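Local coordinates for protein telomere length regulator taz1 (Schizosaccharomyces pombe, PDB 4ZMK) that binds double-stranded telomeric DNA as a homodimer and regulates telomere length and function, this chain being its dimerization domain, at residues N11-T16 and K59-R64; E5-L10 and R51-T56. All coordinates share one frame; numbering follows the deposited sequence.

Contact 1. Residues N11-T16 and K59-R64; sequences NSIDNT and KSLKSR
Arg-64 reaches from helix 44-70 to the loop 11-16 and grips two of its carbonyls with one nitrogen. Its chain runs extended from CG to NE, with CG anti to the backbone N (chi1 173°), and passes close by the carbonyl O of Ile-13. NH1 gives the shorter and straighter bond to Ile-13 O, at 2.8 Å and near the guanidinium plane; the bond from NH1 to Asn-15 O, at 3.2 Å, is more bent and meets that carbonyl from above its plane. NH2 bonds to Ile-18 O and forms a salt bridge with Glu-20 of the second subunit. The tightly packed part is buried: Ile-13 CD1 meets Leu-61 CD2 at 3.8 Å, Val-27 of the same chain touches both residues, and Ile-13 CG2 rests on Ser-60. An alanine in place of Arg-64 would probably leave the carbonyls of Ile-13 and Asn-15 without this shared donor and Glu-20 of the second subunit without its mate. Asp-14 and Ser-63 are only partly buried; in the conformer given, Ser-63 OG donates to Asp-14 OD2 on the anti side of the carboxylate (2.9 Å). Asn-15, on the solvent side, bonds OD1 to Glu-17 N. The chain reverses here in a type I beta turn from Ser-12 to Asn-15, docked on a helix of the Taz1 dimerization domain.

Contact 2. Residues E5-L10 and R51-T56; sequences ERTLGL and RDFSHT
Leu-8 and Phe-53 form the apolar half of this contact, where the end of the short helix 3-7 lies against helix 44-70. Leu-8 CD2 stands over the centre of the Phe-53 ring, 4.0 Å from the centroid and 10° off the ring normal, a CH-pi contact. The other methyl, CD1, lies by the root of the ring, 3.8 Å from Phe-53 CB and close to the carbonyl O of the same residue, so the forked end of the leucine straddles ring and backbone. Phe-53 has CG anti to its own carbonyl carbon (chi1 -76°), which sets CG beside the backbone N; the ring beyond it reaches segment 5-10. Thr-7 comes to the far end of the ring, CG2 lying 3.8 Å from Phe-53 CZ, while its hydroxyl is bonded back to Phe-3 O. Ile-34 and Leu-37 of helix 20-40 also touch the ring.

Nearly one turn along, Thr-56 brings its CG2 methyl to Glu-5, meeting CG at 3.6 Å, and the two side chains cross at about a right angle. CG2 is anti to the backbone N; OG1, on the other branch, turns back to Asp-52 O at 2.7 Å. That carbonyl also accepts from Thr-56 N, the two donors reaching it from opposite faces of its plane; the hydroxyl bond helps hold the threonine's rotation, with CG2 turned to Glu-5. In the conformer given, Glu-5 OE2 takes a bond from a water that also donates, weakly, to Thr-56 O. Gly-9, with positive phi, ends helix 3-7 in a Schellman motif, whose bond from Leu-10 N to Glu-5 O turns the chain so that Leu-10 follows Leu-8 onto helix 44-70. The short capped helix thus packs against helices 20-40 and 44-70.

Both contacts lay the N-terminal part of the chain along helix 44-70, contact 2 through helix 3-7 and contact 1 through the loop that follows it. They meet where Leu-10 packs on Ser-60, with centres about 12 Å apart. Each is partly buried, but contact 2 lies nearer the centre of the chain (about 4 Å against 9 Å between centres). No direct hydrogen bond spans contact 2, which joins its segments by apolar packing and a water whose second bond is weak, whereas contact 1 adds three hydrogen bonds to a single apolar side-chain pair. In both, helix 44-70 also faces the second subunit: Arg-64 does so in contact 1, and in contact 2 Ser-54 bonds to Thr-35 of that subunit.

Contact 1. Residues N11-T16 and K59-R64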
loop_
_atom_site.group_PDB
_atom_site.type_symbol
_atom_site.label_atom_id
_atom_site.label_comp_id
_atom_site.label_asym_id
_atom_site.label_seq_id
_atom_site.Cartn_x
_atom_site.Cartn_y
_atom_site.Cartn_z
ATOM N N ASN A 11 -3.215 -11.284 -7.955
ATOM C CA ASN A 11 -4.196 -11.579 -8.997
ATOM C C ASN A 11 -5.572 -11.979 -8.472
ATOM O O ASN A 11 -6.495 -12.151 -9.254
ATOM C CB ASN A 11 -3.673 -12.649 -9.963
ATOM C CG ASN A 11 -3.543 -14.008 -9.331
ATOM O OD1 ASN A 11 -4.096 -14.281 -8.268
ATOM N ND2 ASN A 11 -2.798 -14.882 -9.991
ATOM N N SER A 12 -5.717 -12.112 -7.159
ATOM C CA SER A 12 -7.034 -12.402 -6.586
ATOM C C SER A 12 -7.489 -11.357 -5.578
ATOM O O SER A 12 -8.521 -11.534 -4.948
ATOM C CB SER A 12 -7.053 -13.776 -5.898
ATOM O OG SER A 12 -6.893 -14.834 -6.823
ATOM N N ILE A 13 -6.736 -10.274 -5.418
ATOM C CA ILE A 13 -6.998 -9.380 -4.295
ATOM C C ILE A 13 -8.340 -8.655 -4.416
ATOM O O ILE A 13 -8.854 -8.133 -3.436
ATOM C CB ILE A 13 -5.860 -8.354 -4.114
ATOM C CG1 ILE A 13 -5.883 -7.797 -2.687
ATOM C CG2 ILE A 13 -5.945 -7.260 -5.153
ATOM C CD1 ILE A 13 -4.656 -7.027 -2.314
ATOM N N ASP A 14 -8.936 -8.651 -5.601
ATOM C CA ASP A 14 -10.218 -7.973 -5.759
ATOM C C ASP A 14 -11.368 -8.969 -5.761
ATOM O O ASP A 14 -12.498 -8.628 -6.108
ATOM C CB ASP A 14 -10.240 -7.125 -7.032
ATOM C CG ASP A 14 -9.981 -7.932 -8.273
ATOM O OD1 ASP A 14 -9.378 -9.022 -8.162
ATOM O OD2 ASP A 14 -10.372 -7.465 -9.364
ATOM N N ASN A 15 -11.064 -10.203 -5.368
ATOM C CA ASN A 15 -12.079 -11.222 -5.122
ATOM C C ASN A 15 -12.683 -10.975 -3.753
ATOM O O ASN A 15 -11.968 -10.966 -2.757
ATOM C CB ASN A 15 -11.464 -12.628 -5.209
ATOM C CG ASN A 15 -12.485 -13.755 -5.018
ATOM O OD1 ASN A 15 -13.558 -13.569 -4.442
ATOM N ND2 ASN A 15 -12.127 -14.945 -5.487
ATOM N N THR A 16 -13.995 -10.774 -3.699
ATOM C CA THR A 16 -14.646 -10.421 -2.443
ATOM C C THR A 16 -14.727 -11.581 -1.450
ATOM O O THR A 16 -15.057 -11.372 -0.280
ATOM C CB THR A 16 -16.069 -9.901 -2.679
ATOM O OG1 THR A 16 -16.869 -10.957 -3.221
ATOM C CG2 THR A 16 -16.063 -8.708 -3.640
ATOM N N LYS A 59 -3.959 0.283 -8.006
ATOM C CA LYS A 59 -4.946 -0.030 -9.019
ATOM C C LYS A 59 -5.748 -1.266 -8.603
ATOM O O LYS A 59 -6.954 -1.354 -8.863
ATOM C CB LYS A 59 -4.237 -0.224 -10.363
ATOM C CG LYS A 59 -5.105 -0.575 -11.524
ATOM C CD LYS A 59 -4.265 -0.892 -12.759
ATOM C CE LYS A 59 -5.090 -1.699 -13.767
ATOM N NZ LYS A 59 -4.270 -2.330 -14.838
ATOM N N SER A 60 -5.092 -2.200 -7.913
ATOM C CA SER A 60 -5.767 -3.423 -7.505
ATOM C C SER A 60 -6.674 -3.179 -6.301
ATOM O O SER A 60 -7.709 -3.828 -6.163
ATOM C CB SER A 60 -4.758 -4.531 -7.197
ATOM O OG SER A 60 -4.255 -4.429 -5.880
ATOM N N LEU A 61 -6.306 -2.230 -5.451
ATOM C CA LEU A 61 -7.134 -1.903 -4.290
ATOM C C LEU A 61 -8.375 -1.097 -4.708
ATOM O O LEU A 61 -9.445 -1.213 -4.111
ATOM C CB LEU A 61 -6.300 -1.160 -3.244
ATOM C CG LEU A 61 -5.194 -2.037 -2.632
ATOM C CD1 LEU A 61 -4.558 -1.374 -1.447
ATOM C CD2 LEU A 61 -5.773 -3.387 -2.226
ATOM N N LYS A 62 -8.233 -0.290 -5.748
ATOM C CA LYS A 62 -9.372 0.411 -6.325
ATOM C C LYS A 62 -10.342 -0.606 -6.918
ATOM O O LYS A 62 -11.556 -0.477 -6.777
ATOM C CB LYS A 62 -8.915 1.411 -7.390
ATOM C CG LYS A 62 -8.054 2.549 -6.849
ATOM C CD LYS A 62 -7.524 3.434 -7.976
ATOM C CE LYS A 62 -6.570 4.495 -7.442
ATOM N NZ LYS A 62 -5.978 5.357 -8.502
ATOM N N SER A 63 -9.795 -1.626 -7.572
ATOM C CA SER A 63 -10.606 -2.692 -8.139
ATOM C C SER A 63 -11.307 -3.471 -7.029
ATOM O O SER A 63 -12.484 -3.802 -7.137
ATOM C CB SER A 63 -9.746 -3.627 -8.986
ATOM O OG SER A 63 -10.534 -4.619 -9.622
ATOM N N ARG A 64 -10.578 -3.760 -5.959
ATOM C CA ARG A 64 -11.175 -4.459 -4.831
ATOM C C ARG A 64 -12.291 -3.627 -4.203
ATOM O O ARG A 64 -13.371 -4.132 -3.945
ATOM C CB ARG A 64 -10.114 -4.807 -3.785
ATOM C CG ARG A 64 -10.701 -5.396 -2.517
ATOM C CD ARG A 64 -9.647 -5.843 -1.527
ATOM N NE ARG A 64 -10.293 -6.396 -0.350
ATOM C CZ ARG A 64 -10.742 -7.642 -0.272
ATOM N NH1 ARG A 64 -10.592 -8.475 -1.299
ATOM N NH2 ARG A 64 -11.341 -8.056 0.834
#

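Contact 2. Residues E5-L10 and R51-T56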
loop_
_atom_site.group_PDB
_atom_site.type_symbol
_atom_site.label_atom_id
_atom_site.label_comp_id
_atom_site.label_asym_id
_atom_site.label_seq_id
_atom_site.Cartn_x
_atom_site.Cartn_y
_atom_site.Cartn_z
ATOM N N GLU A 5 1.902 -7.625 -10.883
ATOM C CA GLU A 5 0.760 -8.391 -10.388
ATOM C C GLU A 5 1.190 -9.773 -9.896
ATOM O O GLU A 5 0.781 -10.222 -8.825
ATOM C CB GLU A 5 -0.305 -8.533 -11.478
ATOM C CG GLU A 5 -0.955 -7.229 -11.878
ATOM C CD GLU A 5 -1.999 -7.402 -12.960
ATOM O OE1 GLU A 5 -1.945 -8.417 -13.687
ATOM O OE2 GLU A 5 -2.880 -6.525 -13.080
ATOM N N ARG A 6 2.030 -10.441 -10.682
ATOM C CA ARG A 6 2.487 -11.774 -10.342
ATOM C C ARG A 6 3.469 -11.741 -9.179
ATOM O O ARG A 6 3.385 -12.561 -8.267
ATOM C CB ARG A 6 3.125 -12.434 -11.558
ATOM C CG ARG A 6 3.633 -13.837 -11.306
ATOM C CD ARG A 6 2.546 -14.884 -11.487
ATOM N NE ARG A 6 3.106 -16.228 -11.378
ATOM C CZ ARG A 6 2.811 -17.093 -10.409
ATOM N NH1 ARG A 6 1.942 -16.763 -9.464
ATOM N NH2 ARG A 6 3.377 -18.294 -10.390
ATOM N N THR A 7 4.394 -10.789 -9.207
ATOM C CA THR A 7 5.451 -10.725 -8.209
ATOM C C THR A 7 4.865 -10.384 -6.840
ATOM O O THR A 7 5.319 -10.907 -5.818
ATOM C CB THR A 7 6.532 -9.687 -8.609
ATOM O OG1 THR A 7 7.156 -10.095 -9.828
ATOM C CG2 THR A 7 7.600 -9.558 -7.551
ATOM N N LEU A 8 3.835 -9.538 -6.827
ATOM C CA LEU A 8 3.223 -9.070 -5.578
ATOM C C LEU A 8 2.069 -9.960 -5.117
ATOM O O LEU A 8 1.474 -9.731 -4.063
ATOM C CB LEU A 8 2.726 -7.627 -5.731
ATOM C CG LEU A 8 3.797 -6.584 -6.015
ATOM C CD1 LEU A 8 3.196 -5.193 -6.069
ATOM C CD2 LEU A 8 4.898 -6.669 -4.955
ATOM N N GLY A 9 1.745 -10.962 -5.921
ATOM C CA GLY A 9 0.741 -11.940 -5.544
ATOM C C GLY A 9 -0.660 -11.371 -5.466
ATOM O O GLY A 9 -1.427 -11.724 -4.571
ATOM N N LEU A 10 -1.004 -10.519 -6.427
ATOM C CA LEU A 10 -2.220 -9.729 -6.344
ATOM C C LEU A 10 -3.354 -10.161 -7.261
ATOM O O LEU A 10 -4.374 -9.483 -7.327
ATOM C CB LEU A 10 -1.886 -8.265 -6.634
ATOM C CG LEU A 10 -0.976 -7.556 -5.624
ATOM C CD1 LEU A 10 -0.732 -6.108 -6.072
ATOM C CD2 LEU A 10 -1.556 -7.602 -4.212
ATOM N N ARG A 51 7.974 1.976 -8.246
ATOM C CA ARG A 51 6.848 2.763 -8.725
ATOM C C ARG A 51 5.816 1.887 -9.446
ATOM O O ARG A 51 4.617 2.100 -9.304
ATOM C CB ARG A 51 7.337 3.876 -9.648
ATOM C CG ARG A 51 6.229 4.729 -10.216
ATOM C CD ARG A 51 6.732 5.586 -11.368
ATOM N NE ARG A 51 7.586 4.829 -12.281
ATOM C CZ ARG A 51 7.134 3.949 -13.165
ATOM N NH1 ARG A 51 5.831 3.713 -13.256
ATOM N NH2 ARG A 51 7.982 3.303 -13.955
ATOM N N ASP A 52 6.276 0.902 -10.217
ATOM C CA ASP A 52 5.351 -0.043 -10.842
ATOM C C ASP A 52 4.615 -0.850 -9.782
ATOM O O ASP A 52 3.412 -1.066 -9.886
ATOM C CB ASP A 52 6.073 -1.002 -11.800
ATOM C CG ASP A 52 6.527 -0.321 -13.084
ATOM O OD1 ASP A 52 6.157 0.848 -13.317
ATOM O OD2 ASP A 52 7.250 -0.959 -13.873
ATOM N N PHE A 53 5.345 -1.319 -8.774
ATOM C CA PHE A 53 4.734 -2.046 -7.662
ATOM C C PHE A 53 3.631 -1.216 -6.984
ATOM O O PHE A 53 2.518 -1.691 -6.775
ATOM C CB PHE A 53 5.788 -2.442 -6.611
ATOM C CG PHE A 53 6.651 -3.613 -7.006
ATOM C CD1 PHE A 53 7.696 -4.019 -6.193
ATOM C CD2 PHE A 53 6.421 -4.305 -8.180
ATOM C CE1 PHE A 53 8.498 -5.093 -6.548
ATOM C CE2 PHE A 53 7.221 -5.385 -8.540
ATOM C CZ PHE A 53 8.261 -5.777 -7.726
ATOM N N SER A 54 3.958 0.025 -6.637
ATOM C CA SER A 54 3.044 0.909 -5.921
ATOM C C SER A 54 1.764 1.160 -6.708
ATOM O O SER A 54 0.664 1.061 -6.186
ATOM C CB SER A 54 3.740 2.235 -5.612
ATOM O OG SER A 54 2.904 3.092 -4.856
ATOM N N HIS A 55 1.942 1.498 -7.978
ATOM C CA HIS A 55 0.856 1.771 -8.903
ATOM C C HIS A 55 -0.035 0.563 -9.150
ATOM O O HIS A 55 -1.253 0.677 -9.220
ATOM C CB HIS A 55 1.434 2.256 -10.229
ATOM C CG HIS A 55 0.405 2.748 -11.189
ATOM N ND1 HIS A 55 0.072 2.061 -12.340
ATOM C CD2 HIS A 55 -0.371 3.853 -11.174
ATOM C CE1 HIS A 55 -0.861 2.724 -12.989
ATOM N NE2 HIS A 55 -1.150 3.822 -12.304
ATOM N N THR A 56 0.588 -0.591 -9.312
ATOM C CA THR A 56 -0.134 -1.830 -9.537
ATOM C C THR A 56 -0.983 -2.176 -8.315
ATOM O O THR A 56 -2.130 -2.574 -8.440
ATOM C CB THR A 56 0.855 -2.968 -9.856
ATOM O OG1 THR A 56 1.571 -2.639 -11.053
ATOM C CG2 THR A 56 0.154 -4.325 -10.012
HETATM O O HOH W 1 -3.638 -4.444 -10.900
#